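Local coordinates for DUF3836 domain-containing protein (Parabacteroides distasonis ATCC 8503, PDB 4R03) that is of unknown function but belongs to the DUF3836 family of single-layer beta-sheet proteins built from consecutive beta-hairpins, at residues A[19-22]-A[27-30]; A[74-79]-A[102-107]; A[82-85]-A[90-93]. All coordinates share one frame; numbering follows the deposited sequence.

The three contacts sit on one antiparallel sheet whose strands follow each other in chain order. Contact 1 lies in the hairpin of strands 14-24 and 27-38, on the other side of the chain's centre from contact 2; their centres are about 26 Å apart. Contacts 2 and 3 share strand 75-84: contact 2 packs the C-terminal 3-10 segment 102-107 against the start of that strand, while contact 3 closes the connection at its end, nested inside the loop that contact 2 closes, with centres about 22 Å apart. The function is unknown, and the phosphate bound at contact 1 probably comes from the crystallisation liquor.

Contact 1 of 3, residues A[19-22]-A[27-30]; sequences VVFL and LLNK. With PO4 (phosphate ion), chain D.
The beta-hairpin of strands 14-24 and 27-38 brings 19-22 and 27-30 together as antiparallel neighbours, their short axes 4.6 Å apart at closest approach. L22 and N29 form the hydrogen-bonded pair: L22 N donates to N29 O over 2.8 Å, and N29 N returns a bond of 3.0 Å to L22 O. The next pair, one step farther from the turn, F21 with K30, is non-hydrogen-bonded, and here the side chains do the joining. F21 CG stands anti to the carbonyl carbon (chi1 -60°), which lays the ring alongside the lysine chain, the two running the same way on one face of the sheet. K30 is extended beyond CG, so its methylenes follow the ring; CG comes within 3.5 Å of F21 CE2, obliquely to the ring. L28, two residues before K30 on the same strand and so diagonal to F21, packs CD1 on F21 CB at 3.7 Å. A long aliphatic chain with a charged end suits this place, because the carbons can pack on an aromatic while the ammonium reaches on to polar partners. K30 NZ donates to phosphate O2 at 2.8 Å, and W59 NE1 also holds that ion; K30 makes a cation-pi contact with W52 as well. On the opposite face, beside L22, the amide of N29 serves a water: the water accepts from N29 ND2 at 2.8 Å and donates to L22 O at 2.9 Å, giving that carbonyl a second bond besides the one from N29 N. The strand pairing is thus fixed by backbone bonds at one pair and by apolar packing at the next, while the lysine end probably makes a positive spot able to attract an anion, here one probably supplied by the crystallisation liquor.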
ATOM      1  N   VAL A  19       7.907  -3.253   4.093  1.00 11.04           N
ATOM      2  CA  VAL A  19       8.342  -4.252   3.111  1.00 11.08           C
ATOM      3  C   VAL A  19       7.967  -5.623   3.591  1.00 11.13           C
ATOM      4  O   VAL A  19       8.239  -5.990   4.752  1.00 11.53           O
ATOM      5  CB  VAL A  19       9.854  -4.154   2.836  1.00 11.52           C
ATOM      6  CG1 VAL A  19      10.297  -5.269   1.866  1.00 12.94           C
ATOM      7  CG2 VAL A  19      10.168  -2.782   2.253  1.00 12.54           C
ATOM      8  N   VAL A  20       7.371  -6.416   2.697  1.00 10.91           N
ATOM      9  CA  VAL A  20       7.030  -7.806   2.980  1.00 10.43           C
ATOM     10  C   VAL A  20       7.953  -8.704   2.202  1.00 11.40           C
ATOM     11  O   VAL A  20       8.054  -8.570   0.957  1.00 10.83           O
ATOM     12  CB  VAL A  20       5.579  -8.134   2.543  1.00 12.41           C
ATOM     13  CG1 VAL A  20       5.224  -9.589   2.890  1.00 14.17           C
ATOM     14  CG2 VAL A  20       4.597  -7.164   3.155  1.00 11.94           C
ATOM     15  N   PHE A  21       8.639  -9.589   2.911  1.00 10.95           N
ATOM     16  CA  PHE A  21       9.459 -10.650   2.343  1.00 11.42           C
ATOM     17  C   PHE A  21       8.723 -11.996   2.473  1.00 12.02           C
ATOM     18  O   PHE A  21       8.179 -12.320   3.554  1.00 12.93           O
ATOM     19  CB  PHE A  21      10.792 -10.796   3.022  1.00 12.59           C
ATOM     20  CG  PHE A  21      11.675  -9.594   2.969  1.00 12.83           C
ATOM     21  CD1 PHE A  21      11.514  -8.575   3.868  1.00 14.20           C
ATOM     22  CD2 PHE A  21      12.769  -9.547   2.101  1.00 14.74           C
ATOM     23  CE1 PHE A  21      12.373  -7.486   3.843  1.00 14.56           C
ATOM     24  CE2 PHE A  21      13.620  -8.437   2.110  1.00 16.43           C
ATOM     25  CZ  PHE A  21      13.394  -7.428   2.939  1.00 14.97           C
ATOM     26  N   LEU A  22       8.639 -12.729   1.371  1.00 11.32           N
ATOM     27  CA  LEU A  22       8.114 -14.095   1.376  1.00 11.22           C
ATOM     28  C   LEU A  22       9.223 -15.101   1.631  1.00 11.88           C
ATOM     29  O   LEU A  22      10.258 -15.129   0.943  1.00 12.22           O
ATOM     30  CB  LEU A  22       7.426 -14.381   0.029  1.00 11.73           C
ATOM     31  CG  LEU A  22       6.953 -15.839  -0.157  1.00 13.93           C
ATOM     32  CD1 LEU A  22       5.874 -16.196   0.842  1.00 15.87           C
ATOM     33  CD2 LEU A  22       6.417 -16.013  -1.604  1.00 17.56           C
ATOM     34  N   LEU A  27      13.750 -20.284   0.768  1.00 19.68           N
ATOM     35  CA  LEU A  27      14.102 -19.096  -0.031  1.00 18.90           C
ATOM     36  C   LEU A  27      13.542 -17.832   0.632  1.00 16.91           C
ATOM     37  O   LEU A  27      12.536 -17.899   1.396  1.00 17.49           O
ATOM     38  CB  LEU A  27      13.500 -19.204  -1.407  1.00 19.81           C
ATOM     39  CG  LEU A  27      13.799 -20.526  -2.157  1.00 25.19           C
ATOM     40  CD1 LEU A  27      12.926 -20.582  -3.398  1.00 29.99           C
ATOM     41  CD2 LEU A  27      15.262 -20.525  -2.522  1.00 26.67           C
ATOM     42  N   LEU A  28      14.142 -16.700   0.321  1.00 16.84           N
ATOM     43  CA  LEU A  28      13.736 -15.377   0.871  1.00 15.61           C
ATOM     44  C   LEU A  28      13.684 -14.396  -0.273  1.00 15.77           C
ATOM     45  O   LEU A  28      14.711 -14.213  -0.968  1.00 17.34           O
ATOM     46  CB  LEU A  28      14.722 -14.880   1.934  1.00 17.48           C
ATOM     47  CG  LEU A  28      14.494 -13.477   2.476  1.00 19.95           C
ATOM     48  CD1 LEU A  28      13.320 -13.496   3.372  1.00 20.40           C
ATOM     49  CD2 LEU A  28      15.697 -13.012   3.311  1.00 23.28           C
ATOM     50  N   ASN A  29      12.501 -13.833  -0.527  1.00 14.15           N
ATOM     51  CA  ASN A  29      12.339 -12.906  -1.659  1.00 13.58           C
ATOM     52  C   ASN A  29      11.468 -11.749  -1.286  1.00 14.21           C
ATOM     53  O   ASN A  29      10.419 -11.903  -0.670  1.00 13.10           O
ATOM     54  CB  ASN A  29      11.752 -13.606  -2.861  1.00 14.22           C
ATOM     55  CG  ASN A  29      12.702 -14.588  -3.498  1.00 17.81           C
ATOM     56  OD1 ASN A  29      13.583 -14.237  -4.356  1.00 20.57           O
ATOM     57  ND2 ASN A  29      12.542 -15.812  -3.129  1.00 14.04           N
ATOM     58  N   LYS A  30      11.856 -10.574  -1.738  1.00 12.31           N
ATOM     59  CA  LYS A  30      11.006  -9.419  -1.617  1.00 12.89           C
ATOM     60  C   LYS A  30       9.730  -9.612  -2.352  1.00 13.50           C
ATOM     61  O   LYS A  30       9.693 -10.035  -3.553  1.00 13.67           O
ATOM     62  CB  LYS A  30      11.714  -8.151  -2.149  1.00 13.36           C
ATOM     63  CG  LYS A  30      12.820  -7.689  -1.221  1.00 14.89           C
ATOM     64  CD  LYS A  30      13.738  -6.599  -1.843  1.00 16.99           C
ATOM     65  CE  LYS A  30      14.641  -6.096  -0.787  1.00 21.49           C
ATOM     66  NZ  LYS A  30      15.539  -5.006  -1.370  1.00 24.57           N
TER
HETATM   67  P   PO4 D 203      14.188  -2.335   0.838  0.50 26.44           P
HETATM   68  O1  PO4 D 203      13.050  -1.338   0.905  0.50 26.78           O
HETATM   69  O2  PO4 D 203      14.429  -2.605  -0.598  0.50 26.39           O
HETATM   70  O3  PO4 D 203      13.917  -3.662   1.575  0.50 22.35           O
HETATM   71  O4  PO4 D 203      15.398  -1.719   1.501  0.50 31.40           O
HETATM   72  O   HOH W   1      10.549 -16.762  -1.477  1.00 17.04           O

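Contact 2 of 3, residues A[74-79]-A[102-107]; sequences GEIKTN and TNYEEI
I76 meets Y104 and I107 through a single methyl, its CD1, and these three residues carry most of the surface buried here. The isoleucine points from strand 75-84 toward the 3-10 segment. With CG1 anti to the carbonyl carbon (chi1 -56°) and CD1 extended beyond it (chi2 162°), the longer branch reaches straight out across the gap between the backbones, whose nearest CA atoms, those of I76 and Y104, are 8.1 Å apart. CD1 arrives at the edge of the tyrosine ring, in its plane, 3.9 Å from Y104 CD1. The two side chains cross at about a right angle, and the methyl meets the rim of the ring, not a face. The other neighbour is I107, whose own CD1 comes to 4.3 Å from I76 CD1, a looser apolar contact of methyl with methyl. Segment 102-107 follows the last strand, 94-100, and turns back over the single antiparallel sheet, covering part of one face; three apart, Y104 and I107 come close enough together on the 3-10 turns for both to meet the I76 methyl; I107 points at the strand, while the tyrosine offers a ring edge. The turns are held by I107 N bonding to Y104 O at 2.9 Å and by E106 N bonding to N103 O at 3.0 Å. Branched isoleucine suits the strand position and offers a slender apolar tip, while tyrosine combines an apolar edge with a polar end: its OH is hydrogen-bonded to V44 N, and its side chain also touches Y69 of strand 58-69. I107 packs on Y67 of that same strand. At the exposed end of the contact a water bridges the backbones, donating to G74 O at 3.0 Å and accepting from T102 N at 3.2 Å.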
ATOM      1  N   GLY A  74     -19.264   6.392   8.926  1.00 30.15           N
ATOM      2  CA  GLY A  74     -18.630   5.124   9.355  1.00 27.67           C
ATOM      3  C   GLY A  74     -17.906   4.390   8.224  1.00 27.86           C
ATOM      4  O   GLY A  74     -17.667   3.185   8.325  1.00 27.05           O
ATOM      5  N   GLU A  75     -17.608   5.113   7.148  1.00 28.50           N
ATOM      6  CA  GLU A  75     -17.098   4.498   5.907  1.00 29.29           C
ATOM      7  C   GLU A  75     -15.907   5.315   5.375  1.00 25.30           C
ATOM      8  O   GLU A  75     -15.831   6.528   5.525  1.00 24.89           O
ATOM      9  CB  GLU A  75     -18.187   4.398   4.849  1.00 33.71           C
ATOM     10  CG  GLU A  75     -19.257   3.330   5.194  1.00 41.51           C
ATOM     11  CD  GLU A  75     -20.400   3.267   4.175  1.00 49.96           C
ATOM     12  OE1 GLU A  75     -20.605   4.257   3.434  1.00 54.05           O
ATOM     13  OE2 GLU A  75     -21.085   2.219   4.127  1.00 56.76           O
ATOM     14  N   ILE A  76     -14.948   4.592   4.841  1.00 23.53           N
ATOM     15  CA  ILE A  76     -13.830   5.209   4.155  1.00 22.31           C
ATOM     16  C   ILE A  76     -13.994   4.969   2.632  1.00 18.99           C
ATOM     17  O   ILE A  76     -14.164   3.841   2.215  1.00 21.83           O
ATOM     18  CB  ILE A  76     -12.494   4.587   4.672  1.00 20.43           C
ATOM     19  CG1 ILE A  76     -12.358   4.718   6.200  1.00 21.73           C
ATOM     20  CG2 ILE A  76     -11.328   5.269   4.024  1.00 21.12           C
ATOM     21  CD1 ILE A  76     -11.316   3.767   6.806  1.00 22.55           C
ATOM     22  N   LYS A  77     -13.930   6.031   1.861  1.00 19.74           N
ATOM     23  CA  LYS A  77     -14.046   5.967   0.401  0.50 21.06           C
ATOM     24  C   LYS A  77     -12.640   5.840  -0.203  1.00 18.74           C
ATOM     25  O   LYS A  77     -11.782   6.679   0.078  1.00 21.07           O
ATOM     26  CB  LYS A  77     -14.732   7.209  -0.138  0.50 24.53           C
ATOM     27  CG  LYS A  77     -16.235   7.192   0.132  0.50 28.75           C
ATOM     28  CD  LYS A  77     -16.917   8.459  -0.386  0.50 33.01           C
ATOM     29  CE  LYS A  77     -18.447   8.368  -0.210  0.50 37.71           C
ATOM     30  NZ  LYS A  77     -19.196   9.464  -0.906  0.50 37.74           N
ATOM     31  N   THR A  78     -12.431   4.783  -0.947  1.00 18.87           N
ATOM     32  CA  THR A  78     -11.104   4.494  -1.535  1.00 18.88           C
ATOM     33  C   THR A  78     -11.154   4.503  -3.049  1.00 18.90           C
ATOM     34  O   THR A  78     -12.130   4.063  -3.663  1.00 20.81           O
ATOM     35  CB  THR A  78     -10.496   3.167  -1.046  1.00 21.95           C
ATOM     36  OG1 THR A  78     -11.153   2.047  -1.660  1.00 25.14           O
ATOM     37  CG2 THR A  78     -10.582   3.096   0.497  1.00 23.58           C
ATOM     38  N   ASN A  79     -10.091   5.062  -3.644  1.00 16.52           N
ATOM     39  CA  ASN A  79      -9.944   5.145  -5.101  1.00 16.46           C
ATOM     40  C   ASN A  79      -8.601   4.496  -5.458  1.00 15.48           C
ATOM     41  O   ASN A  79      -7.547   4.928  -4.940  1.00 16.33           O
ATOM     42  CB  ASN A  79      -9.934   6.565  -5.543  1.00 17.74           C
ATOM     43  CG  ASN A  79      -9.864   6.706  -7.076  1.00 22.31           C
ATOM     44  OD1 ASN A  79      -8.822   7.027  -7.644  1.00 26.40           O
ATOM     45  ND2 ASN A  79     -10.988   6.482  -7.726  1.00 23.54           N
ATOM     46  N   THR A 102     -14.171   0.723  10.866  1.00 28.24           N
ATOM     47  CA  THR A 102     -13.658  -0.214  11.873  1.00 27.12           C
ATOM     48  C   THR A 102     -12.465  -1.044  11.347  1.00 27.94           C
ATOM     49  O   THR A 102     -11.748  -1.626  12.133  1.00 29.88           O
ATOM     50  CB  THR A 102     -14.705  -1.231  12.313  1.00 31.34           C
ATOM     51  OG1 THR A 102     -15.180  -1.944  11.178  1.00 29.78           O
ATOM     52  CG2 THR A 102     -15.888  -0.537  12.987  1.00 34.41           C
ATOM     53  N   ASN A 103     -12.313  -1.129  10.026  1.00 24.53           N
ATOM     54  CA  ASN A 103     -11.179  -1.848   9.431  1.00 26.67           C
ATOM     55  C   ASN A 103     -10.002  -0.952   9.078  1.00 23.06           C
ATOM     56  O   ASN A 103      -9.128  -1.369   8.317  1.00 22.59           O
ATOM     57  CB  ASN A 103     -11.618  -2.592   8.172  1.00 30.45           C
ATOM     58  CG  ASN A 103     -12.597  -3.736   8.479  1.00 38.49           C
ATOM     59  OD1 ASN A 103     -12.666  -4.248   9.604  1.00 41.45           O
ATOM     60  ND2 ASN A 103     -13.348  -4.132   7.470  1.00 45.28           N
ATOM     61  N   TYR A 104      -9.994   0.276   9.578  1.00 19.96           N
ATOM     62  CA  TYR A 104      -8.939   1.289   9.266  1.00 18.26           C
ATOM     63  C   TYR A 104      -7.533   0.713   9.379  1.00 18.18           C
ATOM     64  O   TYR A 104      -6.712   0.893   8.471  1.00 17.89           O
ATOM     65  CB  TYR A 104      -9.050   2.509  10.199  1.00 19.19           C
ATOM     66  CG  TYR A 104      -7.992   3.524  10.011  1.00 17.76           C
ATOM     67  CD1 TYR A 104      -8.047   4.398   8.930  1.00 17.54           C
ATOM     68  CD2 TYR A 104      -6.897   3.609  10.852  1.00 17.33           C
ATOM     69  CE1 TYR A 104      -7.075   5.332   8.714  1.00 19.68           C
ATOM     70  CE2 TYR A 104      -5.908   4.568  10.657  1.00 18.06           C
ATOM     71  CZ  TYR A 104      -5.956   5.404   9.567  1.00 17.27           C
ATOM     72  OH  TYR A 104      -4.981   6.363   9.354  1.00 20.05           O
ATOM     73  N   GLU A 105      -7.247   0.007  10.468  1.00 17.78           N
ATOM     74  CA  GLU A 105      -5.884  -0.494  10.668  1.00 19.73           C
ATOM     75  C   GLU A 105      -5.416  -1.495   9.618  1.00 17.89           C
ATOM     76  O   GLU A 105      -4.210  -1.677   9.416  1.00 18.45           O
ATOM     77  CB  GLU A 105      -5.699  -1.061  12.085  1.00 20.57           C
ATOM     78  CG  GLU A 105      -5.680   0.063  13.140  1.00 25.10           C
ATOM     79  CD  GLU A 105      -4.426   0.936  13.068  1.00 28.99           C
ATOM     80  OE1 GLU A 105      -3.287   0.391  12.958  1.00 37.82           O
ATOM     81  OE2 GLU A 105      -4.563   2.162  13.125  1.00 35.86           O
ATOM     82  N   GLU A 106      -6.328  -2.131   8.920  1.00 17.74           N
ATOM     83  CA  GLU A 106      -5.957  -3.058   7.894  1.00 18.08           C
ATOM     84  C   GLU A 106      -5.420  -2.352   6.666  1.00 16.67           C
ATOM     85  O   GLU A 106      -4.787  -3.010   5.810  1.00 17.15           O
ATOM     86  CB  GLU A 106      -7.095  -3.975   7.519  1.00 20.70           C
ATOM     87  CG  GLU A 106      -7.688  -4.727   8.729  1.00 21.96           C
ATOM     88  CD  GLU A 106      -6.735  -5.743   9.402  1.00 25.05           C
ATOM     89  OE1 GLU A 106      -5.669  -6.075   8.832  1.00 27.81           O
ATOM     90  OE2 GLU A 106      -7.087  -6.256  10.504  1.00 28.10           O
ATOM     91  N   ILE A 107      -5.544  -1.024   6.594  1.00 15.20           N
ATOM     92  CA  ILE A 107      -4.885  -0.273   5.517  1.00 15.16           C
ATOM     93  C   ILE A 107      -3.352  -0.456   5.525  1.00 14.71           C
ATOM     94  O   ILE A 107      -2.718  -0.411   4.488  1.00 14.16           O
ATOM     95  CB  ILE A 107      -5.262   1.224   5.575  1.00 16.32           C
ATOM     96  CG1 ILE A 107      -6.734   1.366   5.181  1.00 17.58           C
ATOM     97  CG2 ILE A 107      -4.369   2.087   4.671  1.00 18.77           C
ATOM     98  CD1 ILE A 107      -7.306   2.809   5.481  1.00 18.58           C
TER
HETATM   99  O   HOH W   2     -17.358   1.124  10.462  1.00 36.12           O

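Contact 3 of 3, residues A[82-85]-A[90-93]; sequences MWDK and FSLN
M82, a selenomethionine, and L92 exchange two backbone bonds: M82 N donates to L92 O at 2.8 Å, and L92 N donates to M82 O at 3.1 Å. M82 O also receives a CA-H contact from F90. Here the chain leaves strand 75-84 and returns toward strand 94-100, turning corners at F90, L92 and N93; between these two segments M82 with L92 is the one ladder pair. Beyond it D84 and S91 are joined by a water, which donates to D84 OD2 at 2.6 Å and to S91 OG at 2.7 Å. The other carboxylate oxygen, D84 OD1, accepts from the backbone N of K86 and K87, a role an aspartate's short side chain suits, while S91 OG also bonds to N89 OD1. W83 turns its edge to the face of F90, CE3 over the ring centre, in a tilted edge-to-face stack with planes at 59°; a flat aromatic ring suits F90's place by giving the indole edge a broad face to rest on. An alanine at F90 would remove that face and would probably leave the W83 indole without its aromatic partner and freer to turn, though P61 also touches it.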
HETATM    1  N   MSE A  82      -3.990   1.249 -11.000  1.00 15.39           N
HETATM    2  CA  MSE A  82      -2.759   0.525 -11.288  1.00 15.20           C
HETATM    3  C   MSE A  82      -1.818   1.405 -12.088  1.00 16.56           C
HETATM    4  O   MSE A  82      -2.223   2.203 -12.945  1.00 15.17           O
HETATM    5  CB  MSE A  82      -3.040  -0.783 -11.999  1.00 17.64           C
HETATM    6  CG  MSE A  82      -3.738  -1.708 -11.142  1.00 23.78           C
HETATM    7 SE   MSE A  82      -4.006  -3.403 -11.981  0.75 28.83          SE
HETATM    8  CE  MSE A  82      -2.448  -3.474 -13.061  1.00 19.03           C
ATOM      9  N   TRP A  83      -0.518   1.195 -11.841  1.00 13.57           N
ATOM     10  CA  TRP A  83       0.531   1.889 -12.600  1.00 13.91           C
ATOM     11  C   TRP A  83       0.500   1.496 -14.080  1.00 14.04           C
ATOM     12  O   TRP A  83       0.476   0.342 -14.424  1.00 15.55           O
ATOM     13  CB  TRP A  83       1.889   1.468 -12.039  1.00 14.26           C
ATOM     14  CG  TRP A  83       3.070   2.133 -12.655  1.00 14.34           C
ATOM     15  CD1 TRP A  83       4.044   1.512 -13.381  1.00 15.82           C
ATOM     16  CD2 TRP A  83       3.460   3.490 -12.521  1.00 14.64           C
ATOM     17  NE1 TRP A  83       5.016   2.410 -13.688  1.00 16.23           N
ATOM     18  CE2 TRP A  83       4.683   3.644 -13.218  1.00 15.49           C
ATOM     19  CE3 TRP A  83       2.927   4.599 -11.869  1.00 15.46           C
ATOM     20  CZ2 TRP A  83       5.364   4.857 -13.251  1.00 18.26           C
ATOM     21  CZ3 TRP A  83       3.582   5.799 -11.930  1.00 18.02           C
ATOM     22  CH2 TRP A  83       4.811   5.919 -12.641  1.00 18.51           C
ATOM     23  N   ASP A  84       0.493   2.523 -14.900  1.00 14.85           N
ATOM     24  CA  ASP A  84       0.604   2.411 -16.360  1.00 16.34           C
ATOM     25  C   ASP A  84       2.058   2.779 -16.728  1.00 14.89           C
ATOM     26  O   ASP A  84       2.470   3.911 -16.546  1.00 15.65           O
ATOM     27  CB  ASP A  84      -0.385   3.372 -17.006  1.00 17.15           C
ATOM     28  CG  ASP A  84      -0.408   3.246 -18.499  1.00 22.72           C
ATOM     29  OD1 ASP A  84       0.675   3.175 -19.089  1.00 21.24           O
ATOM     30  OD2 ASP A  84      -1.526   3.176 -19.036  1.00 24.90           O
ATOM     31  N   LYS A  85       2.809   1.776 -17.113  1.00 17.19           N
ATOM     32  CA  LYS A  85       4.267   1.907 -17.344  1.00 17.38           C
ATOM     33  C   LYS A  85       4.615   2.828 -18.525  1.00 20.50           C
ATOM     34  O   LYS A  85       5.713   3.354 -18.569  1.00 19.78           O
ATOM     35  CB  LYS A  85       4.879   0.519 -17.517  1.00 19.53           C
ATOM     36  CG  LYS A  85       4.286  -0.275 -18.726  1.00 24.45           C
ATOM     37  CD  LYS A  85       5.219  -0.436 -19.872  1.00 26.63           C
ATOM     38  CE  LYS A  85       4.636  -1.419 -20.886  1.00 28.29           C
ATOM     39  NZ  LYS A  85       5.396  -1.344 -22.092  1.00 33.10           N
ATOM     40  N   PHE A  90      -1.109   6.374 -12.392  1.00 17.26           N
ATOM     41  CA  PHE A  90      -1.956   5.283 -11.879  1.00 15.75           C
ATOM     42  C   PHE A  90      -3.351   5.264 -12.523  1.00 17.27           C
ATOM     43  O   PHE A  90      -4.372   5.120 -11.850  1.00 18.67           O
ATOM     44  CB  PHE A  90      -2.019   5.336 -10.356  1.00 15.64           C
ATOM     45  CG  PHE A  90      -0.675   5.111  -9.690  1.00 13.98           C
ATOM     46  CD1 PHE A  90      -0.221   3.829  -9.428  1.00 14.54           C
ATOM     47  CD2 PHE A  90       0.122   6.174  -9.313  1.00 14.45           C
ATOM     48  CE1 PHE A  90       1.019   3.613  -8.825  1.00 14.11           C
ATOM     49  CE2 PHE A  90       1.338   5.985  -8.706  1.00 14.94           C
ATOM     50  CZ  PHE A  90       1.780   4.666  -8.440  1.00 15.73           C
ATOM     51  N   SER A  91      -3.372   5.310 -13.866  1.00 17.84           N
ATOM     52  CA  SER A  91      -4.646   5.417 -14.591  1.00 19.57           C
ATOM     53  C   SER A  91      -5.238   4.129 -15.105  1.00 19.49           C
ATOM     54  O   SER A  91      -6.290   4.140 -15.781  1.00 22.92           O
ATOM     55  CB  SER A  91      -4.432   6.399 -15.772  1.00 21.66           C
ATOM     56  OG  SER A  91      -3.513   5.856 -16.682  1.00 23.56           O
ATOM     57  N   LEU A  92      -4.641   2.984 -14.800  1.00 17.70           N
ATOM     58  CA  LEU A  92      -5.147   1.710 -15.294  0.50 17.67           C
ATOM     59  C   LEU A  92      -6.068   1.054 -14.298  1.00 19.07           C
ATOM     60  O   LEU A  92      -5.804   1.025 -13.106  1.00 17.58           O
ATOM     61  CB  LEU A  92      -4.033   0.724 -15.652  0.50 19.04           C
ATOM     62  CG  LEU A  92      -3.257   0.993 -16.927  0.50 19.14           C
ATOM     63  CD1 LEU A  92      -2.123  -0.005 -17.025  0.50 19.28           C
ATOM     64  CD2 LEU A  92      -4.168   0.921 -18.153  0.50 20.98           C
ATOM     65  N   ASN A  93      -7.199   0.537 -14.787  1.00 18.34           N
ATOM     66  CA  ASN A  93      -8.111  -0.267 -13.989  1.00 18.39           C
ATOM     67  C   ASN A  93      -8.603   0.470 -12.758  1.00 18.69           C
ATOM     68  O   ASN A  93      -8.596  -0.090 -11.674  1.00 18.85           O
ATOM     69  CB  ASN A  93      -7.487  -1.626 -13.696  1.00 19.57           C
ATOM     70  CG  ASN A  93      -7.059  -2.350 -14.970  1.00 23.40           C
ATOM     71  OD1 ASN A  93      -7.817  -2.406 -15.936  1.00 27.56           O
ATOM     72  ND2 ASN A  93      -5.856  -2.930 -14.970  1.00 25.21           N
TER
HETATM   73  O   HOH W   3      -3.990   3.966 -18.483  1.00 31.04           O